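Local coordinates for protein ElaA (Pseudomonas aeruginosa, PDB 1XEB) that is probably a GNAT-type N-acyltransferase that passes an acyl group from coenzyme A to an amine, at residues T26-V30 with V31-C35; R65-P69 with V70-G74; L121-Y124 with Y125-G129. All blocks are in the same frame, centred on the assembly; numbering follows the deposited sequence.

The three contacts follow one another along the chain of a single GNAT-type domain, each at a place where a regular element ends. Contact 1 closes helix 15-32, contact 2 leaves strand 59-67 for the loop before strand 76-83, and contact 3 forms and closes the short helix 122-126. The centres of contacts 1 and 2 lie about 25 Å apart, those of contacts 1 and 3 about 24 Å, and those of contacts 2 and 3 about 21 Å; none touches another. They meet common elements instead: contacts 1 and 2 both pack on strand 76-83, contacts 2 and 3 on helix 92-108. All three are thus local endings or turns at the margins of elements that pack on the central sheet or its helices.

Contact 1 of 3, residues T26-V30 with V31-C35; sequences TEVFV and VEQKC
Glu27 O and Glu32 N are joined by an almost perfectly straight hydrogen bond of 2.9 Å (178° at the hydrogen), and a second bond of the same length runs from Val31 N to Thr26 O. Both span five residues instead of the usual four, so this last part of helix 15-32 is widened into a pi-type turn. Thr26 O is gripped twice, because Val30 N also donates to it. Further on, Cys35 N reaches Val30 O at 2.8 Å, in the carbonyl plane and on a lone pair. Together with Lys34 N to Val31 O, this makes a Schellman motif. Lys34 is its C-prime residue and adopts left-handed backbone angles (phi 43°), which turn the chain off the helix. A water donates to both Phe29 O and Gln33 OE1, tying a late helical carbonyl to the side-chain amide oxygen of exposed Gln33. That same OE1 lies in the plane of the Phe29 ring, 3.5 Å from CD2 at its edge. Glu32 runs beside Val28, its CG between backbone N and carbonyl carbon (chi1 80°), which brings OE1 to 3.7 Å from Val28 CG2; its OE2 forms a salt bridge with Arg88. Branched Val28, the buried residue here, and Phe29 carry the helix onto Val82 of strand 76-83, while Cys35 CB comes to 3.2 Å from Phe29 O.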
loop_
_atom_site.group_PDB
_atom_site.type_symbol
_atom_site.label_atom_id
_atom_site.label_comp_id
_atom_site.label_asym_id
_atom_site.label_seq_id
_atom_site.Cartn_x
_atom_site.Cartn_y
_atom_site.Cartn_z
ATOM N N THR A 26 10.954 3.260 -4.120
ATOM C CA THR A 26 11.756 4.407 -4.505
ATOM C C THR A 26 11.698 4.594 -6.010
ATOM O O THR A 26 11.573 5.721 -6.520
ATOM C CB THR A 26 13.228 4.221 -4.098
ATOM O OG1 THR A 26 13.326 4.110 -2.676
ATOM C CG2 THR A 26 14.047 5.396 -4.561
ATOM N N GLU A 27 11.789 3.477 -6.722
ATOM C CA GLU A 27 11.764 3.521 -8.173
ATOM C C GLU A 27 10.500 4.186 -8.692
ATOM O O GLU A 27 10.556 4.983 -9.620
ATOM C CB GLU A 27 11.884 2.109 -8.729
ATOM C CG GLU A 27 11.746 2.007 -10.242
ATOM C CD GLU A 27 11.916 0.578 -10.712
ATOM O OE1 GLU A 27 13.080 0.123 -10.810
ATOM O OE2 GLU A 27 10.882 -0.095 -10.957
ATOM N N VAL A 28 9.359 3.865 -8.086
ATOM C CA VAL A 28 8.097 4.445 -8.520
ATOM C C VAL A 28 7.730 5.788 -7.890
ATOM O O VAL A 28 7.500 6.745 -8.610
ATOM C CB VAL A 28 6.949 3.449 -8.319
ATOM C CG1 VAL A 28 5.619 4.071 -8.723
ATOM C CG2 VAL A 28 7.224 2.207 -9.169
ATOM N N PHE A 29 7.676 5.870 -6.564
ATOM C CA PHE A 29 7.309 7.125 -5.898
ATOM C C PHE A 29 8.376 8.210 -5.947
ATOM O O PHE A 29 8.042 9.391 -5.987
ATOM C CB PHE A 29 6.901 6.865 -4.439
ATOM C CG PHE A 29 5.737 5.935 -4.303
ATOM C CD1 PHE A 29 5.812 4.824 -3.473
ATOM C CD2 PHE A 29 4.586 6.134 -5.058
ATOM C CE1 PHE A 29 4.769 3.915 -3.398
ATOM C CE2 PHE A 29 3.538 5.235 -4.993
ATOM C CZ PHE A 29 3.625 4.115 -4.162
ATOM N N VAL A 30 9.650 7.831 -5.945
ATOM C CA VAL A 30 10.702 8.837 -6.018
ATOM C C VAL A 30 11.152 9.116 -7.451
ATOM O O VAL A 30 11.025 10.230 -7.943
ATOM C CB VAL A 30 11.948 8.435 -5.207
ATOM C CG1 VAL A 30 13.032 9.494 -5.365
ATOM C CG2 VAL A 30 11.596 8.271 -3.756
ATOM N N VAL A 31 11.657 8.099 -8.137
ATOM C CA VAL A 31 12.163 8.309 -9.487
ATOM C C VAL A 31 11.177 8.562 -10.615
ATOM O O VAL A 31 11.120 9.662 -11.161
ATOM C CB VAL A 31 13.082 7.156 -9.919
ATOM C CG1 VAL A 31 13.693 7.464 -11.308
ATOM C CG2 VAL A 31 14.176 6.960 -8.883
ATOM N N GLU A 32 10.397 7.560 -10.989
ATOM C CA GLU A 32 9.490 7.789 -12.096
ATOM C C GLU A 32 8.477 8.892 -11.829
ATOM O O GLU A 32 7.996 9.535 -12.765
ATOM C CB GLU A 32 8.809 6.485 -12.523
ATOM C CG GLU A 32 7.642 6.022 -11.705
ATOM C CD GLU A 32 6.950 4.835 -12.359
ATOM O OE1 GLU A 32 7.627 3.796 -12.541
ATOM O OE2 GLU A 32 5.744 4.944 -12.699
ATOM N N GLN A 33 8.174 9.149 -10.560
ATOM C CA GLN A 33 7.225 10.204 -10.229
ATOM C C GLN A 33 7.923 11.517 -9.853
ATOM O O GLN A 33 7.282 12.480 -9.435
ATOM C CB GLN A 33 6.265 9.736 -9.117
ATOM C CG GLN A 33 5.237 8.691 -9.614
ATOM C CD GLN A 33 4.238 8.278 -8.552
ATOM O OE1 GLN A 33 4.340 8.696 -7.400
ATOM N NE2 GLN A 33 3.268 7.446 -8.932
ATOM N N LYS A 34 9.242 11.536 -10.017
ATOM C CA LYS A 34 10.072 12.710 -9.753
ATOM C C LYS A 34 9.692 13.440 -8.479
ATOM O O LYS A 34 9.409 14.646 -8.481
ATOM C CB LYS A 34 9.999 13.642 -10.964
ATOM C CG LYS A 34 10.499 12.949 -12.237
ATOM C CD LYS A 34 10.058 13.655 -13.512
ATOM C CE LYS A 34 10.569 12.908 -14.741
ATOM N NZ LYS A 34 9.521 12.739 -15.789
ATOM N N CYS A 35 9.723 12.698 -7.386
ATOM C CA CYS A 35 9.349 13.224 -6.091
ATOM C C CYS A 35 10.442 12.926 -5.065
ATOM O O CYS A 35 10.522 11.833 -4.530
ATOM C CB CYS A 35 8.023 12.583 -5.676
ATOM S SG CYS A 35 7.319 13.251 -4.172
HETATM O O HOH W 1 5.346 10.238 -5.368
#

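Contact 2 of 3, residues R65-P69 with V70-G74; sequences RLLDP and VRHEG
Leu67 and His72 make the tight side of this turn. Leu67 CD2 sits over one face of the imidazole, 3.9 Å from the centroid of the His72 ring in a CH-pi contact, and Leu67 CB comes to 3.4 Å from His72 CD2. The ring's edge is occupied too, with Asp68 O near its plane and 3.0 Å from His72 CD2; a flat imidazole can offer a face to the leucine branch and a C-H edge to the carbonyl. Asp68 is buried and held at both oxygens. Its CG stands between backbone N and carbonyl carbon (chi1 71°), from where OD2 accepts a 3.0 Å hydrogen bond from Arg71 N, while OD1 takes one from Asp48 N. Pro69 O has two donors approaching from opposite faces of its plane: His72 N at 2.9 Å, closing a type I beta turn from Pro69 to His72, and Gly74 N at 3.0 Å. Positive phi at Gly74 is easily met by a residue without a side chain. On the loose side Val70, Arg71 and Glu73 are exposed; Arg71 CB and CD pass beside the Asp68 carboxylate before the guanidinium end leads away. The turn lies in the connection from strand 59-67 to its antiparallel partner 76-83: Leu67 and His72 rest on Val77 of that partner, while Asp68 and the rigid Pro69 ring lie against Trp108 at the end of helix 92-108.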
loop_
_atom_site.group_PDB
_atom_site.type_symbol
_atom_site.label_atom_id
_atom_site.label_comp_id
_atom_site.label_asym_id
_atom_site.label_seq_id
_atom_site.Cartn_x
_atom_site.Cartn_y
_atom_site.Cartn_z
ATOM N N ARG A 65 1.685 -1.732 1.662
ATOM C CA ARG A 65 1.934 -1.776 3.087
ATOM C C ARG A 65 0.663 -1.599 3.920
ATOM O O ARG A 65 -0.224 -0.804 3.582
ATOM C CB ARG A 65 2.941 -0.682 3.451
ATOM C CG ARG A 65 3.260 -0.594 4.926
ATOM C CD ARG A 65 4.288 0.488 5.196
ATOM N NE ARG A 65 3.774 1.831 4.933
ATOM C CZ ARG A 65 4.481 2.942 5.125
ATOM N NH1 ARG A 65 5.733 2.861 5.577
ATOM N NH2 ARG A 65 3.941 4.132 4.869
ATOM N N LEU A 66 0.600 -2.351 5.013
ATOM C CA LEU A 66 -0.509 -2.293 5.942
ATOM C C LEU A 66 -0.024 -1.811 7.323
ATOM O O LEU A 66 0.812 -2.456 7.958
ATOM C CB LEU A 66 -1.155 -3.684 6.054
ATOM C CG LEU A 66 -1.804 -4.145 4.745
ATOM C CD1 LEU A 66 -1.668 -5.644 4.560
ATOM C CD2 LEU A 66 -3.241 -3.742 4.744
ATOM N N LEU A 67 -0.537 -0.671 7.783
ATOM C CA LEU A 67 -0.174 -0.153 9.105
ATOM C C LEU A 67 -1.245 -0.610 10.111
ATOM O O LEU A 67 -2.443 -0.506 9.823
ATOM C CB LEU A 67 -0.095 1.375 9.065
ATOM C CG LEU A 67 1.069 2.041 8.314
ATOM C CD1 LEU A 67 1.260 1.386 6.979
ATOM C CD2 LEU A 67 0.795 3.531 8.132
ATOM N N ASP A 68 -0.829 -1.116 11.274
ATOM C CA ASP A 68 -1.784 -1.598 12.279
ATOM C C ASP A 68 -2.623 -0.498 12.921
ATOM O O ASP A 68 -2.174 0.641 13.083
ATOM C CB ASP A 68 -1.093 -2.422 13.383
ATOM C CG ASP A 68 -0.241 -1.584 14.315
ATOM O OD1 ASP A 68 0.996 -1.628 14.161
ATOM O OD2 ASP A 68 -0.795 -0.889 15.203
ATOM N N PRO A 69 -3.855 -0.846 13.320
ATOM C CA PRO A 69 -4.821 0.056 13.941
ATOM C C PRO A 69 -4.508 0.701 15.290
ATOM O O PRO A 69 -4.850 1.871 15.484
ATOM C CB PRO A 69 -6.104 -0.779 13.950
ATOM C CG PRO A 69 -5.602 -2.160 14.107
ATOM C CD PRO A 69 -4.429 -2.195 13.167
ATOM N N VAL A 70 -3.870 -0.006 16.226
ATOM C CA VAL A 70 -3.599 0.658 17.502
ATOM C C VAL A 70 -2.650 1.844 17.300
ATOM O O VAL A 70 -2.750 2.846 17.998
ATOM C CB VAL A 70 -3.024 -0.304 18.578
ATOM C CG1 VAL A 70 -3.395 -1.733 18.250
ATOM C CG2 VAL A 70 -1.527 -0.101 18.747
ATOM N N ARG A 71 -1.743 1.741 16.326
ATOM C CA ARG A 71 -0.818 2.836 16.048
ATOM C C ARG A 71 -1.428 3.899 15.138
ATOM O O ARG A 71 -0.818 4.940 14.885
ATOM C CB ARG A 71 0.473 2.302 15.429
ATOM C CG ARG A 71 1.637 2.300 16.407
ATOM C CD ARG A 71 2.584 1.158 16.162
ATOM N NE ARG A 71 3.730 1.216 17.071
ATOM C CZ ARG A 71 4.641 2.188 17.079
ATOM N NH1 ARG A 71 5.644 2.148 17.944
ATOM N NH2 ARG A 71 4.563 3.199 16.221
ATOM N N HIS A 72 -2.649 3.651 14.667
ATOM C CA HIS A 72 -3.319 4.600 13.791
ATOM C C HIS A 72 -4.790 4.866 14.127
ATOM O O HIS A 72 -5.704 4.598 13.343
ATOM C CB HIS A 72 -3.126 4.137 12.346
ATOM C CG HIS A 72 -1.685 4.087 11.951
ATOM N ND1 HIS A 72 -0.945 5.227 11.727
ATOM C CD2 HIS A 72 -0.808 3.054 11.900
ATOM C CE1 HIS A 72 0.324 4.900 11.566
ATOM N NE2 HIS A 72 0.434 3.587 11.668
ATOM N N GLU A 73 -4.996 5.394 15.327
ATOM C CA GLU A 73 -6.314 5.767 15.814
ATOM C C GLU A 73 -7.504 4.883 15.409
ATOM O O GLU A 73 -8.564 5.401 15.045
ATOM C CB GLU A 73 -6.604 7.202 15.394
ATOM C CG GLU A 73 -5.568 8.224 15.829
ATOM C CD GLU A 73 -4.335 8.239 14.944
ATOM O OE1 GLU A 73 -4.455 7.905 13.739
ATOM O OE2 GLU A 73 -3.254 8.608 15.447
ATOM N N GLY A 74 -7.328 3.563 15.475
ATOM C CA GLY A 74 -8.413 2.643 15.154
ATOM C C GLY A 74 -8.802 2.371 13.712
ATOM O O GLY A 74 -9.951 2.017 13.439
#

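Contact 3 of 3, residues L121-Y124 with Y125-G129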
loop_
_atom_site.group_PDB
_atom_site.type_symbol
_atom_site.label_atom_id
_atom_site.label_comp_id
_atom_site.label_asym_id
_atom_site.label_seq_id
_atom_site.Cartn_x
_atom_site.Cartn_y
_atom_site.Cartn_z
ATOM N N LEU A 121 -8.566 9.097 -8.928
ATOM C CA LEU A 121 -9.039 7.716 -8.870
ATOM C C LEU A 121 -9.899 7.482 -7.639
ATOM O O LEU A 121 -9.795 6.456 -6.969
ATOM C CB LEU A 121 -7.866 6.721 -8.921
ATOM C CG LEU A 121 -6.467 7.135 -8.464
ATOM C CD1 LEU A 121 -6.538 7.603 -7.032
ATOM C CD2 LEU A 121 -5.492 5.959 -8.602
ATOM N N GLN A 122 -10.773 8.447 -7.370
ATOM C CA GLN A 122 -11.669 8.400 -6.219
ATOM C C GLN A 122 -12.828 7.414 -6.440
ATOM O O GLN A 122 -13.309 6.795 -5.488
ATOM C CB GLN A 122 -12.187 9.818 -5.927
ATOM C CG GLN A 122 -13.018 9.968 -4.667
ATOM C CD GLN A 122 -13.429 11.420 -4.392
ATOM O OE1 GLN A 122 -14.363 11.685 -3.623
ATOM N NE2 GLN A 122 -12.725 12.361 -5.012
ATOM N N ALA A 123 -13.260 7.251 -7.691
ATOM C CA ALA A 123 -14.346 6.321 -8.002
ATOM C C ALA A 123 -13.834 4.887 -7.923
ATOM O O ALA A 123 -14.526 3.985 -7.447
ATOM C CB ALA A 123 -14.897 6.593 -9.392
ATOM N N TYR A 124 -12.614 4.690 -8.398
ATOM C CA TYR A 124 -11.977 3.384 -8.397
ATOM C C TYR A 124 -12.065 2.694 -7.038
ATOM O O TYR A 124 -12.329 1.501 -6.953
ATOM C CB TYR A 124 -10.514 3.542 -8.813
ATOM C CG TYR A 124 -9.716 2.270 -8.788
ATOM C CD1 TYR A 124 -9.125 1.810 -7.607
ATOM C CD2 TYR A 124 -9.533 1.529 -9.949
ATOM C CE1 TYR A 124 -8.361 0.635 -7.592
ATOM C CE2 TYR A 124 -8.780 0.359 -9.943
ATOM C CZ TYR A 124 -8.197 -0.077 -8.765
ATOM O OH TYR A 124 -7.439 -1.219 -8.789
ATOM N N TYR A 125 -11.835 3.454 -5.975
ATOM C CA TYR A 125 -11.883 2.912 -4.621
ATOM C C TYR A 125 -13.312 2.838 -4.114
ATOM O O TYR A 125 -13.659 1.948 -3.347
ATOM C CB TYR A 125 -11.042 3.778 -3.679
ATOM C CG TYR A 125 -9.574 3.737 -3.997
ATOM C CD1 TYR A 125 -8.801 2.627 -3.673
ATOM C CD2 TYR A 125 -8.964 4.786 -4.670
ATOM C CE1 TYR A 125 -7.460 2.565 -4.014
ATOM C CE2 TYR A 125 -7.631 4.732 -5.020
ATOM C CZ TYR A 125 -6.882 3.621 -4.694
ATOM O OH TYR A 125 -5.554 3.562 -5.078
ATOM N N GLY A 126 -14.138 3.784 -4.542
ATOM C CA GLY A 126 -15.517 3.780 -4.106
ATOM C C GLY A 126 -16.157 2.452 -4.443
ATOM O O GLY A 126 -17.095 2.020 -3.775
ATOM N N ARG A 127 -15.647 1.798 -5.484
ATOM C CA ARG A 127 -16.181 0.503 -5.895
ATOM C C ARG A 127 -15.731 -0.593 -4.947
ATOM O O ARG A 127 -16.295 -1.689 -4.931
ATOM C CB ARG A 127 -15.761 0.176 -7.332
ATOM C CG ARG A 127 -16.733 0.744 -8.363
ATOM C CD ARG A 127 -16.016 1.520 -9.444
ATOM N NE ARG A 127 -16.918 2.469 -10.089
ATOM C CZ ARG A 127 -16.527 3.387 -10.968
ATOM N NH1 ARG A 127 -15.244 3.479 -11.306
ATOM N NH2 ARG A 127 -17.417 4.209 -11.510
ATOM N N TYR A 128 -14.707 -0.301 -4.159
ATOM C CA TYR A 128 -14.228 -1.276 -3.189
ATOM C C TYR A 128 -14.895 -0.949 -1.865
ATOM O O TYR A 128 -14.579 -1.517 -0.825
ATOM C CB TYR A 128 -12.716 -1.202 -3.062
ATOM C CG TYR A 128 -11.984 -2.067 -4.049
ATOM C CD1 TYR A 128 -11.548 -3.341 -3.689
ATOM C CD2 TYR A 128 -11.688 -1.603 -5.326
ATOM C CE1 TYR A 128 -10.823 -4.130 -4.575
ATOM C CE2 TYR A 128 -10.964 -2.381 -6.224
ATOM C CZ TYR A 128 -10.530 -3.640 -5.843
ATOM O OH TYR A 128 -9.773 -4.402 -6.704
ATOM N N GLY A 129 -15.824 -0.008 -1.920
ATOM C CA GLY A 129 -16.541 0.362 -0.723
ATOM C C GLY A 129 -15.963 1.516 0.055
ATOM O O GLY A 129 -16.423 1.802 1.161
#
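Gln122 O accepts from Gly126 N at 3.3 Å, a rather long i to i+4 helical hydrogen bond in the short helix 122-126. The next, from Arg127 N to Ala123 O, is less certain, since Arg127 N is placed too close to a neighbour in the model. A type I beta turn from Gly126 to Gly129 follows, and the helix closes in a Schellman motif: Phe130 N bonds to Tyr125 O, while the bond from Gly129 N to Gly126 O is weak. Gly129, the C-prime residue, has a positive phi of 93°, and at these backbone angles a side chain would jam against the preceding carbonyl, so glycine is the natural residue there. Consecutive tyrosines dominate the side chains. Tyr124 turns its edge to the face of Tyr125, with ring centroids 5.2 Å apart and planes at 76°, a T-shaped pair in which Tyr124 CD1 stands over the ring's centre. The CG of Tyr124 is anti to its own backbone N, whereas the CG of Tyr125 lies beside the backbone N of Tyr125 (chi1 -66°), which lets neighbouring residues cross in this way. Leu121 runs alongside Tyr125 and meets its edge in plane, CD1 being 3.7 Å from Tyr125 CE2. Tyr128 completes the aromatic cluster, its CE2 4.2 Å from Tyr124 CE1 with the rings oblique; separately, Tyr124 O lies at the Tyr128 ring edge, 3.6 Å from CD2. On the exposed side the CB of small Ala123 lies against one face of the Arg127 guanidinium, offset toward its rim, with NH1 3.7 Å from it. Tyr125 packs against strands 113-118, 130-132 and 142-149, through Leu115, Ala117, Phe130 and Met147. Helix 92-108 borders the other tyrosines: Tyr128 rests on Met97 and Leu101, its OH is hydrogen-bonded to His94 ND1, and the His94 ring also meets that of Tyr124.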